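PDB 3U24: putative Lipoprotein from Shewanella oneidensis, which is of unknown function but binds zinc and calcium ions and, as a putative lipoprotein of the DUF885 family, is probably related to metallopeptidases. Local coordinates for residues K84-S88 with N89-D93; T167-H170 with T171-A174; A226-S229 with Q230-E234; I331-V334 with N335-I339; K564-R567 with Q568-E572. All coordinates share one frame; numbering follows the deposited sequence.

Contact 1: K84-S88 with N89-D93; sequences KSLTS and NETID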
loop_
_atom_site.group_PDB
_atom_site.type_symbol
_atom_site.label_atom_id
_atom_site.label_comp_id
_atom_site.label_asym_id
_atom_site.label_seq_id
_atom_site.Cartn_x
_atom_site.Cartn_y
_atom_site.Cartn_z
ATOM N N LYS A 84 -15.746 -14.094 24.315
ATOM C CA LYS A 84 -15.126 -15.238 24.984
ATOM C C LYS A 84 -15.409 -16.555 24.249
ATOM O O LYS A 84 -14.840 -17.573 24.582
ATOM C CB LYS A 84 -15.647 -15.377 26.432
ATOM C CG LYS A 84 -15.094 -14.359 27.433
ATOM C CD LYS A 84 -15.677 -14.593 28.844
ATOM C CE LYS A 84 -15.428 -13.429 29.811
ATOM N NZ LYS A 84 -14.007 -13.267 30.253
ATOM N N SER A 85 -16.328 -16.551 23.294
ATOM C CA SER A 85 -16.655 -17.768 22.573
ATOM C C SER A 85 -15.762 -17.988 21.344
ATOM O O SER A 85 -15.991 -18.946 20.621
ATOM C CB SER A 85 -18.147 -17.794 22.149
ATOM O OG SER A 85 -18.438 -16.985 20.975
ATOM N N LEU A 86 -14.740 -17.158 21.141
ATOM C CA LEU A 86 -14.007 -17.127 19.860
ATOM C C LEU A 86 -12.579 -17.641 19.971
ATOM O O LEU A 86 -11.922 -17.401 20.944
ATOM C CB LEU A 86 -13.964 -15.705 19.308
ATOM C CG LEU A 86 -15.296 -15.005 19.030
ATOM C CD1 LEU A 86 -15.018 -13.657 18.398
ATOM C CD2 LEU A 86 -16.245 -15.870 18.203
ATOM N N THR A 87 -12.099 -18.337 18.956
ATOM C CA THR A 87 -10.678 -18.670 18.890
ATOM C C THR A 87 -9.848 -17.430 18.469
ATOM O O THR A 87 -10.393 -16.387 18.124
ATOM C CB THR A 87 -10.418 -19.748 17.845
ATOM O OG1 THR A 87 -10.809 -19.232 16.571
ATOM C CG2 THR A 87 -11.195 -21.036 18.159
ATOM N N SER A 88 -8.533 -17.577 18.437
ATOM C CA SER A 88 -7.673 -16.443 18.184
ATOM C C SER A 88 -7.870 -15.924 16.767
ATOM O O SER A 88 -8.056 -14.728 16.592
ATOM C CB SER A 88 -6.218 -16.749 18.527
ATOM O OG SER A 88 -5.725 -17.690 17.619
ATOM N N ASN A 89 -7.940 -16.812 15.787
ATOM C CA ASN A 89 -8.277 -16.401 14.419
ATOM C C ASN A 89 -9.644 -15.753 14.245
ATOM O O ASN A 89 -9.816 -14.811 13.430
ATOM C CB ASN A 89 -8.219 -17.587 13.432
ATOM C CG ASN A 89 -6.970 -17.562 12.586
ATOM O OD1 ASN A 89 -5.898 -17.109 13.032
ATOM N ND2 ASN A 89 -7.101 -18.023 11.337
ATOM N N GLU A 90 -10.626 -16.317 14.933
ATOM C CA GLU A 90 -11.963 -15.776 14.875
ATOM C C GLU A 90 -12.009 -14.388 15.517
ATOM O O GLU A 90 -12.719 -13.496 15.025
ATOM C CB GLU A 90 -12.947 -16.715 15.543
ATOM C CG GLU A 90 -13.219 -17.984 14.752
ATOM C CD GLU A 90 -14.013 -18.994 15.538
ATOM O OE1 GLU A 90 -14.075 -18.820 16.790
ATOM O OE2 GLU A 90 -14.575 -19.962 14.925
ATOM N N THR A 91 -11.230 -14.177 16.580
ATOM C CA THR A 91 -11.278 -12.878 17.240
ATOM C C THR A 91 -10.610 -11.821 16.358
ATOM O O THR A 91 -11.065 -10.692 16.263
ATOM C CB THR A 91 -10.739 -12.915 18.701
ATOM O OG1 THR A 91 -11.098 -11.679 19.339
ATOM C CG2 THR A 91 -9.260 -13.054 18.766
ATOM N N ILE A 92 -9.571 -12.214 15.649
ATOM C CA ILE A 92 -8.968 -11.324 14.624
ATOM C C ILE A 92 -9.981 -10.965 13.537
ATOM O O ILE A 92 -10.207 -9.779 13.270
ATOM C CB ILE A 92 -7.680 -11.907 14.035
ATOM C CG1 ILE A 92 -6.592 -11.916 15.138
ATOM C CG2 ILE A 92 -7.244 -11.089 12.813
ATOM C CD1 ILE A 92 -5.458 -12.887 14.872
ATOM N N ASP A 93 -10.645 -11.969 12.976
ATOM C CA ASP A 93 -11.704 -11.713 12.003
ATOM C C ASP A 93 -12.833 -10.822 12.564
ATOM O O ASP A 93 -13.324 -9.916 11.864
ATOM C CB ASP A 93 -12.269 -13.021 11.442
ATOM C CG ASP A 93 -11.231 -13.802 10.608
ATOM O OD1 ASP A 93 -10.129 -13.260 10.390
ATOM O OD2 ASP A 93 -11.507 -14.946 10.190
#
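A capping box opens the helix 88-111, with Thr-87 as its N-cap and Glu-90 three residues on, each side chain turned to the other's backbone N-H. Glu-90 OE1 accepts from Thr-87 N at 3.0 Å in a nearly straight bond (167°); the donor comes to the anti side of the carboxylate, well out of its plane. The return bond, from Glu-90 N to Thr-87 OG1, is weak at 3.3 Å. Thr-87 OG1 stands between its own backbone N and carbonyl carbon (chi1 62°), which leaves it facing the first turn, against CG of Glu-90. Threonine suits the place because its short hydroxyl can reach an amide that has no carbonyl before it in the helix, and glutamate because its chain is just long enough to fold back. The regular bonds then begin, Thr-91 N giving to Thr-87 O at 2.8 Å and Ile-92 N to Ser-88 O at 3.1 Å. Leu-86 lies outside the box, its CD1 4.0 Å from Thr-91 CA, and with Glu-90 it also packs on Phe-25 of the helix 25-39. With an alanine here instead of Glu-90, Thr-87 N is likely to lose its acceptor and the incoming loop to shift. The reciprocal pairing of side chain and backbone is the classic N-terminal stop signal of an alpha-helix.

Contact 2: T167-H170 with T171-A174; sequences TLEH and TELA. With ACY (acetic acid), chain Q.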
loop_
_atom_site.group_PDB
_atom_site.type_symbol
_atom_site.label_atom_id
_atom_site.label_comp_id
_atom_site.label_asym_id
_atom_site.label_seq_id
_atom_site.Cartn_x
_atom_site.Cartn_y
_atom_site.Cartn_z
ATOM N N THR A 167 -12.019 19.558 -3.787
ATOM C CA THR A 167 -10.665 20.094 -3.798
ATOM C C THR A 167 -10.184 20.235 -5.232
ATOM O O THR A 167 -10.608 19.518 -6.162
ATOM C CB THR A 167 -9.642 19.195 -3.072
ATOM O OG1 THR A 167 -9.371 18.059 -3.898
ATOM C CG2 THR A 167 -10.144 18.744 -1.699
ATOM N N LEU A 168 -9.270 21.161 -5.429
ATOM C CA LEU A 168 -8.742 21.372 -6.757
ATOM C C LEU A 168 -7.960 20.134 -7.185
ATOM O O LEU A 168 -8.040 19.693 -8.335
ATOM C CB LEU A 168 -7.802 22.596 -6.788
ATOM C CG LEU A 168 -7.049 22.754 -8.117
ATOM C CD1 LEU A 168 -8.063 22.930 -9.258
ATOM C CD2 LEU A 168 -6.002 23.906 -8.035
ATOM N N GLU A 169 -7.157 19.618 -6.273
ATOM C CA GLU A 169 -6.232 18.534 -6.617
ATOM C C GLU A 169 -6.980 17.247 -7.046
ATOM O O GLU A 169 -6.598 16.583 -8.017
ATOM C CB GLU A 169 -5.297 18.219 -5.435
ATOM C CG GLU A 169 -4.283 19.344 -5.150
ATOM C CD GLU A 169 -4.885 20.580 -4.419
ATOM O OE1 GLU A 169 -6.094 20.576 -4.027
ATOM O OE2 GLU A 169 -4.133 21.567 -4.233
ATOM N N HIS A 170 -8.047 16.891 -6.344
ATOM C CA HIS A 170 -8.717 15.641 -6.697
ATOM C C HIS A 170 -9.513 15.826 -7.955
ATOM O O HIS A 170 -9.731 14.856 -8.703
ATOM C CB HIS A 170 -9.569 15.111 -5.523
ATOM C CG HIS A 170 -8.742 14.695 -4.316
ATOM N ND1 HIS A 170 -8.348 15.564 -3.374
ATOM C CD2 HIS A 170 -8.173 13.453 -3.963
ATOM C CE1 HIS A 170 -7.612 14.929 -2.432
ATOM N NE2 HIS A 170 -7.491 13.639 -2.792
ATOM N N THR A 171 -9.951 17.057 -8.219
ATOM C CA THR A 171 -10.692 17.316 -9.445
ATOM C C THR A 171 -9.752 17.196 -10.656
ATOM O O THR A 171 -10.153 16.670 -11.707
ATOM C CB THR A 171 -11.419 18.673 -9.432
ATOM O OG1 THR A 171 -12.167 18.836 -8.206
ATOM C CG2 THR A 171 -12.364 18.799 -10.623
ATOM N N GLU A 172 -8.494 17.604 -10.470
ATOM C CA GLU A 172 -7.515 17.562 -11.532
ATOM C C GLU A 172 -7.189 16.113 -11.776
ATOM O O GLU A 172 -7.030 15.676 -12.897
ATOM C CB GLU A 172 -6.215 18.306 -11.136
ATOM C CG GLU A 172 -6.297 19.832 -11.169
ATOM C CD GLU A 172 -5.074 20.582 -10.566
ATOM O OE1 GLU A 172 -4.404 20.134 -9.568
ATOM O OE2 GLU A 172 -4.818 21.701 -11.071
ATOM N N LEU A 173 -7.062 15.373 -10.706
ATOM C CA LEU A 173 -6.803 13.947 -10.849
ATOM C C LEU A 173 -7.979 13.253 -11.613
ATOM O O LEU A 173 -7.755 12.463 -12.531
ATOM C CB LEU A 173 -6.522 13.316 -9.503
ATOM C CG LEU A 173 -6.139 11.832 -9.520
ATOM C CD1 LEU A 173 -4.847 11.526 -10.328
ATOM C CD2 LEU A 173 -6.079 11.292 -8.084
ATOM N N ALA A 174 -9.199 13.607 -11.253
ATOM C CA ALA A 174 -10.388 13.081 -11.936
ATOM C C ALA A 174 -10.307 13.283 -13.453
ATOM O O ALA A 174 -10.651 12.384 -14.220
ATOM C CB ALA A 174 -11.659 13.721 -11.383
HETATM C C ACY Q . -8.959 10.302 -0.404
HETATM O O ACY Q . -8.151 10.969 -1.103
HETATM O OXT ACY Q . -8.634 9.722 0.677
HETATM C CH3 ACY Q . -10.357 10.137 -0.897
#
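This is a local contact at the N-terminal end of the helix 168-179, over its first two turns, where Thr-167 meets Thr-171 four residues on. Thr-167 O is gripped twice: Thr-171 OG1 donates to it at 2.7 Å, and Thr-171 N reaches it at 3.3 Å from the opposite face of the carbonyl plane. The hydroxyl can fold back because OG1 sits beside its own backbone N, trans to the carbonyl carbon (chi1 -49°). A threonine suits this buried spot, since its hydroxyl is satisfied within the helix while its methyl packs on Val-228 of the helix 200-234. Thr-167 is the N-cap residue of the helix, and its hydroxyl also holds a ring: Thr-167 OG1 and His-170 ND1 are hydrogen-bonded at 2.7 Å, and Thr-167 CB lies in plane at the edge of the imidazole. This fixes the rotation of the ring, whose other nitrogen, NE2, bonds to Leu-516 O and weakly to an acetic acid molecule, 3.2 Å from its atom O. Trp-116 meets the same ring edge-to-face. Toward the outside, Glu-172 crosses Leu-168, with its CD 3.8 Å from Leu-168 CG, so the leucine branch packs beside the carboxylate of the extended glutamate chain. The following backbone bonds are regular, Leu-173 N to Glu-169 O at 3.0 Å and Ala-174 N to His-170 O at 2.9 Å; the small alanine lets Leu-224 of the helix 200-234 come close.

Contact 3: A226-S229 with Q230-E234; sequences AQVS and QLKKE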
loop_
_atom_site.group_PDB
_atom_site.type_symbol
_atom_site.label_atom_id
_atom_site.label_comp_id
_atom_site.label_asym_id
_atom_site.label_seq_id
_atom_site.Cartn_x
_atom_site.Cartn_y
_atom_site.Cartn_z
ATOM N N ALA A 226 -14.635 22.238 -16.745
ATOM C CA ALA A 226 -15.290 23.464 -16.314
ATOM C C ALA A 226 -15.127 23.627 -14.789
ATOM O O ALA A 226 -14.886 24.746 -14.301
ATOM C CB ALA A 226 -16.773 23.526 -16.750
ATOM N N GLN A 227 -15.202 22.540 -14.033
ATOM C CA GLN A 227 -15.012 22.658 -12.576
ATOM C C GLN A 227 -13.585 23.121 -12.191
ATOM O O GLN A 227 -13.426 24.001 -11.372
ATOM C CB GLN A 227 -15.378 21.374 -11.835
ATOM C CG GLN A 227 -16.843 20.988 -11.991
ATOM C CD GLN A 227 -17.750 21.867 -11.148
ATOM O OE1 GLN A 227 -17.575 21.982 -9.915
ATOM N NE2 GLN A 227 -18.700 22.478 -11.777
ATOM N N VAL A 228 -12.564 22.507 -12.761
ATOM C CA VAL A 228 -11.172 22.875 -12.476
ATOM C C VAL A 228 -10.998 24.392 -12.752
ATOM O O VAL A 228 -10.434 25.138 -11.942
ATOM C CB VAL A 228 -10.184 22.105 -13.417
ATOM C CG1 VAL A 228 -8.767 22.690 -13.380
ATOM C CG2 VAL A 228 -10.200 20.613 -13.110
ATOM N N SER A 229 -11.522 24.832 -13.886
ATOM C CA SER A 229 -11.405 26.215 -14.260
ATOM C C SER A 229 -12.062 27.151 -13.202
ATOM O O SER A 229 -11.439 28.115 -12.783
ATOM C CB SER A 229 -11.989 26.443 -15.657
ATOM O OG SER A 229 -12.080 27.815 -15.885
ATOM N N GLN A 230 -13.278 26.830 -12.771
ATOM C CA GLN A 230 -13.993 27.564 -11.731
ATOM C C GLN A 230 -13.220 27.520 -10.386
ATOM O O GLN A 230 -13.120 28.533 -9.700
ATOM C CB GLN A 230 -15.411 26.963 -11.600
ATOM C CG GLN A 230 -16.427 27.614 -10.635
ATOM C CD GLN A 230 -17.780 26.817 -10.498
ATOM O OE1 GLN A 230 -18.062 25.881 -11.270
ATOM N NE2 GLN A 230 -18.610 27.198 -9.512
ATOM N N LEU A 231 -12.680 26.352 -10.025
ATOM C CA LEU A 231 -11.937 26.197 -8.766
ATOM C C LEU A 231 -10.654 27.043 -8.776
ATOM O O LEU A 231 -10.298 27.653 -7.768
ATOM C CB LEU A 231 -11.599 24.728 -8.490
ATOM C CG LEU A 231 -12.792 23.786 -8.200
ATOM C CD1 LEU A 231 -12.400 22.309 -8.305
ATOM C CD2 LEU A 231 -13.475 24.118 -6.857
ATOM N N LYS A 232 -9.987 27.114 -9.926
ATOM C CA LYS A 232 -8.803 27.961 -10.033
ATOM C C LYS A 232 -9.137 29.452 -9.819
ATOM O O LYS A 232 -8.397 30.133 -9.109
ATOM C CB LYS A 232 -8.071 27.709 -11.343
ATOM C CG LYS A 232 -7.421 26.312 -11.380
ATOM C CD LYS A 232 -6.827 26.066 -12.738
ATOM C CE LYS A 232 -6.103 24.737 -12.884
ATOM N NZ LYS A 232 -6.031 24.404 -14.350
ATOM N N LYS A 233 -10.249 29.930 -10.385
ATOM C CA LYS A 233 -10.676 31.328 -10.205
ATOM C C LYS A 233 -11.212 31.653 -8.793
ATOM O O LYS A 233 -10.848 32.669 -8.235
ATOM C CB LYS A 233 -11.782 31.729 -11.205
ATOM C CG LYS A 233 -11.383 31.716 -12.679
ATOM C CD LYS A 233 -12.498 32.276 -13.586
ATOM C CE LYS A 233 -12.118 32.218 -15.075
ATOM N NZ LYS A 233 -13.276 32.425 -16.003
ATOM N N GLU A 234 -12.081 30.804 -8.249
ATOM C CA GLU A 234 -12.919 31.138 -7.086
ATOM C C GLU A 234 -12.355 30.602 -5.766
ATOM O O GLU A 234 -12.828 30.968 -4.703
ATOM C CB GLU A 234 -14.349 30.558 -7.280
ATOM C CG GLU A 234 -15.136 31.160 -8.456
ATOM C CD GLU A 234 -16.590 30.645 -8.628
ATOM O OE1 GLU A 234 -17.013 29.578 -8.053
ATOM O OE2 GLU A 234 -17.327 31.345 -9.382
#
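Val-228 and Lys-232 make the tight side of this last stretch of the long helix 200-234. The two side chains run together one turn apart, and Val-228 CG1 is pressed to 3.4 Å from Lys-232 CE, closer than carbons usually come. Val-228 turns that methyl away from its backbone N (chi1 167°), forward along the helix, while the lysine, extended beyond CG, lays its aliphatic length beside it. Valine suits the spot because its compact branched side chain can also pack on Val-175 of the helix 168-179. Leu-231 belongs to this inner side too: its CG rests 3.2 Å from Gln-227 O, and its side chain touches Pro-166. Beneath them the backbone is regular, with Leu-231 N bonded to Gln-227 O at 2.8 Å and Lys-232 N to Val-228 O at 2.9 Å. The solvent side is looser and polar. Gln-227 and Gln-230 lie alongside each other, NE2 of the first 3.5 Å from OE1 of the second, their amide planes turned 71° apart. Gln-230 NE2 bonds to Glu-234 OE1 at 3.2 Å; the carboxylate oxygen lies in the plane of the amide, but the donor stands above the carboxylate plane. Long flexible side chains suit such an exposed helix end. The chemistry thus implies an amphipathic helix, apolar branches packed against the helix 168-179 and amides and charges left to water.

Contact 4: I331-V334 with N335-I339; sequences IEFV and NQKNI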
loop_
_atom_site.group_PDB
_atom_site.type_symbol
_atom_site.label_atom_id
_atom_site.label_comp_id
_atom_site.label_asym_id
_atom_site.label_seq_id
_atom_site.Cartn_x
_atom_site.Cartn_y
_atom_site.Cartn_z
ATOM N N ILE A 331 19.244 -16.387 3.286
ATOM C CA ILE A 331 18.737 -17.638 3.832
ATOM C C ILE A 331 19.789 -18.244 4.754
ATOM O O ILE A 331 19.486 -18.615 5.901
ATOM C CB ILE A 331 18.327 -18.646 2.734
ATOM C CG1 ILE A 331 17.086 -18.134 1.962
ATOM C CG2 ILE A 331 18.043 -20.072 3.323
ATOM C CD1 ILE A 331 16.761 -18.988 0.740
ATOM N N GLU A 332 21.030 -18.280 4.274
ATOM C CA GLU A 332 22.127 -18.858 5.051
ATOM C C GLU A 332 22.307 -18.051 6.326
ATOM O O GLU A 332 22.418 -18.605 7.406
ATOM C CB GLU A 332 23.425 -18.916 4.223
ATOM C CG GLU A 332 24.672 -19.336 4.994
ATOM C CD GLU A 332 26.009 -19.167 4.230
ATOM O OE1 GLU A 332 26.160 -18.271 3.340
ATOM O OE2 GLU A 332 26.948 -19.933 4.563
ATOM N N PHE A 333 22.314 -16.739 6.207
ATOM C CA PHE A 333 22.513 -15.923 7.380
ATOM C C PHE A 333 21.376 -16.131 8.420
ATOM O O PHE A 333 21.643 -16.283 9.593
ATOM C CB PHE A 333 22.712 -14.461 6.992
ATOM C CG PHE A 333 22.861 -13.563 8.161
ATOM C CD1 PHE A 333 21.734 -13.088 8.828
ATOM C CD2 PHE A 333 24.126 -13.216 8.636
ATOM C CE1 PHE A 333 21.856 -12.292 9.948
ATOM C CE2 PHE A 333 24.246 -12.393 9.758
ATOM C CZ PHE A 333 23.102 -11.934 10.413
ATOM N N VAL A 334 20.129 -16.171 7.989
ATOM C CA VAL A 334 19.019 -16.348 8.903
ATOM C C VAL A 334 19.076 -17.692 9.606
ATOM O O VAL A 334 18.837 -17.774 10.816
ATOM C CB VAL A 334 17.678 -16.233 8.193
ATOM C CG1 VAL A 334 16.573 -16.794 9.071
ATOM C CG2 VAL A 334 17.433 -14.773 7.842
ATOM N N ASN A 335 19.450 -18.727 8.862
ATOM C CA ASN A 335 19.668 -20.034 9.465
ATOM C C ASN A 335 20.818 -20.063 10.437
ATOM O O ASN A 335 20.667 -20.559 11.529
ATOM C CB ASN A 335 19.857 -21.101 8.388
ATOM C CG ASN A 335 18.582 -21.326 7.604
ATOM O OD1 ASN A 335 17.495 -21.115 8.137
ATOM N ND2 ASN A 335 18.701 -21.741 6.355
ATOM N N GLN A 336 21.958 -19.539 10.034
ATOM C CA GLN A 336 23.110 -19.541 10.903
ATOM C C GLN A 336 22.815 -18.818 12.216
ATOM O O GLN A 336 23.189 -19.299 13.263
ATOM C CB GLN A 336 24.318 -18.902 10.227
ATOM C CG GLN A 336 24.990 -19.807 9.205
ATOM C CD GLN A 336 25.710 -21.002 9.818
ATOM O OE1 GLN A 336 26.311 -20.916 10.884
ATOM N NE2 GLN A 336 25.683 -22.105 9.120
ATOM N N LYS A 337 22.099 -17.700 12.155
ATOM C CA LYS A 337 21.872 -16.864 13.338
ATOM C C LYS A 337 20.584 -17.215 14.074
ATOM O O LYS A 337 20.242 -16.585 15.076
ATOM C CB LYS A 337 21.856 -15.374 12.933
ATOM C CG LYS A 337 23.166 -14.921 12.303
ATOM C CD LYS A 337 24.233 -14.712 13.353
ATOM C CE LYS A 337 25.639 -14.657 12.754
ATOM N NZ LYS A 337 26.557 -14.146 13.816
ATOM N N ASN A 338 19.858 -18.212 13.576
ATOM C CA ASN A 338 18.634 -18.640 14.232
ATOM C C ASN A 338 17.598 -17.559 14.393
ATOM O O ASN A 338 16.984 -17.432 15.439
ATOM C CB ASN A 338 18.956 -19.182 15.618
ATOM C CG ASN A 338 19.313 -20.619 15.561
ATOM O OD1 ASN A 338 18.566 -21.416 14.978
ATOM N ND2 ASN A 338 20.438 -20.968 16.131
ATOM N N ILE A 339 17.387 -16.793 13.343
ATOM C CA ILE A 339 16.475 -15.686 13.389
ATOM C C ILE A 339 15.002 -16.160 13.241
ATOM O O ILE A 339 14.133 -15.721 13.974
ATOM C CB ILE A 339 16.916 -14.703 12.325
ATOM C CG1 ILE A 339 18.230 -14.065 12.822
ATOM C CG2 ILE A 339 15.806 -13.700 12.015
ATOM C CD1 ILE A 339 18.823 -13.027 11.887
#
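Gln-336 N gives to Glu-332 O at 2.8 Å in a straight bond (169°), and Lys-337 N to Phe-333 O at 3.0 Å, the usual pattern just inside the C-terminal end of the helix 319-337. Two bonds back into the last turn then close that end: Asn-338 N gives to Asn-335 O at 3.2 Å, and Ile-339 N to Val-334 O at 3.1 Å, the latter donor in the carbonyl plane. The second spans five residues instead of four because Asn-338 has turned to a positive phi (58°), a backbone shape asparagine tolerates better than most residues. Its OD1 bonds to Lys-549. The reversal carries Ile-339 back under the last turn, where its CB lies 3.9 Å from Val-334 CG1, the two side chains crossing at about a right angle. Its CD1 reaches Phe-333 CE1 at 3.7 Å. Phe-333 places its ring beside Lys-337, with CG opposite the backbone N (chi1 177°), and Lys-337 lays its CG over one face, 3.7 Å from the centroid, a CH-pi contact. Lysine suits this place because its methylenes can cover a ring while its amine goes on beyond it. Met-449 of the helix 435-451 touches Phe-333, Val-334 and Ile-339 alike, and Tyr-454 meets the phenyl ring edge-to-face. A residue in the left-handed helical region followed by an apolar one folded back on the helix is typical of the Schellman motif.

Contact 5: K564-R567 with Q568-E572; sequences KYIR and QLMLE. With ZN (zinc ion), chain D.
Leu-571 sets a methyl, CD1, over one face of the guanidinium of Arg-567, offset toward the rim and 3.7 Å from CZ of the arginine. In Arg-567 CG lies opposite the backbone N (chi1 174°) and the chain runs extended to NE, bringing the guanidinium beside the leucine one turn on; NE forms a salt bridge with Glu-537 of the helix 523-542. With a methionine here, Glu-537 would probably be left without its cationic mate, and Leu-571 without the flat group its methyl rests on. Ile-566 and Met-570, a selenomethionine, lie side by side, CG2 of the isoleucine 3.8 Å from SE of Met-570, and they touch Phe-555 and Phe-551 of the helix 548-555. At the chain end Glu-572 OE1 binds a zinc ion at 2.0 Å; a water also binds the metal and donates to OE2. Apolar packing and a salt bridge thus hold the C-terminal helix, while the side-chain carboxylate of its last residue serves a metal.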
loop_
_atom_site.group_PDB
_atom_site.type_symbol
_atom_site.label_atom_id
_atom_site.label_comp_id
_atom_site.label_asym_id
_atom_site.label_seq_id
_atom_site.Cartn_x
_atom_site.Cartn_y
_atom_site.Cartn_z
ATOM N N LYS A 564 -1.322 -4.309 17.294
ATOM C CA LYS A 564 -1.816 -4.258 18.650
ATOM C C LYS A 564 -2.619 -5.488 19.049
ATOM O O LYS A 564 -2.658 -5.843 20.227
ATOM C CB LYS A 564 -2.626 -3.007 18.948
ATOM C CG LYS A 564 -3.925 -2.842 18.185
ATOM C CD LYS A 564 -4.767 -1.787 18.905
ATOM C CE LYS A 564 -5.856 -1.166 18.050
ATOM N NZ LYS A 564 -6.984 -0.677 18.921
ATOM N N TYR A 565 -3.270 -6.125 18.089
ATOM C CA TYR A 565 -4.032 -7.317 18.396
ATOM C C TYR A 565 -3.091 -8.511 18.602
ATOM O O TYR A 565 -3.304 -9.330 19.500
ATOM C CB TYR A 565 -5.132 -7.541 17.326
ATOM C CG TYR A 565 -6.270 -6.498 17.434
ATOM C CD1 TYR A 565 -6.927 -6.247 18.705
ATOM C CD2 TYR A 565 -6.691 -5.760 16.316
ATOM C CE1 TYR A 565 -7.951 -5.291 18.833
ATOM C CE2 TYR A 565 -7.722 -4.810 16.427
ATOM C CZ TYR A 565 -8.358 -4.571 17.687
ATOM O OH TYR A 565 -9.402 -3.626 17.812
ATOM N N ILE A 566 -2.045 -8.588 17.793
ATOM C CA ILE A 566 -1.035 -9.608 17.985
ATOM C C ILE A 566 -0.377 -9.476 19.360
ATOM O O ILE A 566 -0.242 -10.473 20.079
ATOM C CB ILE A 566 0.043 -9.605 16.908
ATOM C CG1 ILE A 566 -0.567 -9.953 15.540
ATOM C CG2 ILE A 566 1.153 -10.592 17.271
ATOM C CD1 ILE A 566 0.368 -9.624 14.379
ATOM N N ARG A 567 -0.047 -8.252 19.741
ATOM C CA ARG A 567 0.487 -7.978 21.065
ATOM C C ARG A 567 -0.470 -8.451 22.147
ATOM O O ARG A 567 -0.068 -9.120 23.089
ATOM C CB ARG A 567 0.714 -6.492 21.246
ATOM C CG ARG A 567 1.135 -6.087 22.647
ATOM C CD ARG A 567 1.538 -4.593 22.728
ATOM N NE ARG A 567 1.783 -4.275 24.143
ATOM C CZ ARG A 567 0.830 -4.000 25.035
ATOM N NH1 ARG A 567 -0.450 -3.943 24.687
ATOM N NH2 ARG A 567 1.158 -3.756 26.274
ATOM N N GLN A 568 -1.732 -8.060 22.030
ATOM C CA GLN A 568 -2.740 -8.398 23.054
ATOM C C GLN A 568 -2.863 -9.936 23.172
ATOM O O GLN A 568 -2.905 -10.464 24.279
ATOM C CB GLN A 568 -4.092 -7.736 22.712
ATOM C CG GLN A 568 -5.107 -7.614 23.847
ATOM C CD GLN A 568 -6.235 -6.561 23.592
ATOM O OE1 GLN A 568 -6.076 -5.570 22.829
ATOM N NE2 GLN A 568 -7.384 -6.770 24.263
ATOM N N LEU A 569 -2.880 -10.656 22.050
ATOM C CA LEU A 569 -3.035 -12.120 22.107
ATOM C C LEU A 569 -1.786 -12.750 22.694
ATOM O O LEU A 569 -1.909 -13.683 23.455
ATOM C CB LEU A 569 -3.364 -12.742 20.742
ATOM C CG LEU A 569 -4.718 -12.277 20.194
ATOM C CD1 LEU A 569 -4.791 -12.453 18.671
ATOM C CD2 LEU A 569 -5.875 -12.958 20.905
HETATM N N MSE A 570 -0.604 -12.224 22.361
HETATM C CA MSE A 570 0.654 -12.772 22.864
HETATM C C MSE A 570 0.836 -12.491 24.333
HETATM O O MSE A 570 1.469 -13.297 25.010
HETATM C CB MSE A 570 1.882 -12.287 22.059
HETATM C CG MSE A 570 2.021 -12.989 20.739
HETATM SE SE MSE A 570 3.468 -12.419 19.647
HETATM C CE MSE A 570 4.857 -13.259 20.726
ATOM N N LEU A 571 0.290 -11.378 24.849
ATOM C CA LEU A 571 0.424 -11.061 26.299
ATOM C C LEU A 571 -0.644 -11.722 27.171
ATOM O O LEU A 571 -0.373 -12.026 28.317
ATOM C CB LEU A 571 0.463 -9.542 26.557
ATOM C CG LEU A 571 1.775 -8.863 26.093
ATOM C CD1 LEU A 571 1.768 -7.364 26.374
ATOM C CD2 LEU A 571 2.982 -9.543 26.747
ATOM N N GLU A 572 -1.850 -11.913 26.626
ATOM C CA GLU A 572 -2.969 -12.661 27.260
ATOM C C GLU A 572 -2.795 -14.177 27.061
ATOM O O GLU A 572 -2.029 -14.857 27.755
ATOM C CB GLU A 572 -4.296 -12.240 26.601
ATOM C CG GLU A 572 -5.573 -12.846 27.175
ATOM C CD GLU A 572 -6.766 -12.847 26.197
ATOM O OE1 GLU A 572 -6.574 -12.468 25.003
ATOM O OE2 GLU A 572 -7.896 -13.253 26.637
HETATM ZN ZN ZN D . -8.391 -12.462 24.186
HETATM O O HOH W 1 -10.006 -12.049 25.311
#

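How the contacts relate
Each contact is local, made between neighbouring turns or at a helix end, so along the chain they follow in series and none nests in or crosses another. Contact 1 turns the loop after helix 61-79 into helix 88-111. Contact 2 starts helix 168-179, and contact 3 lies near the end of helix 200-234; they touch, Thr-171 OG1 packing 3.5 Å from Leu-231 CD1, which joins the two helices. Contact 4 ends helix 319-337 and stands apart, its centre about 26 Å from that of contact 5. Contact 5 brings the C-terminal helix back to contact 1, Leu-569 CD1 lying 3.9 Å from Ile-92 CD1, so early and final parts of the chain meet.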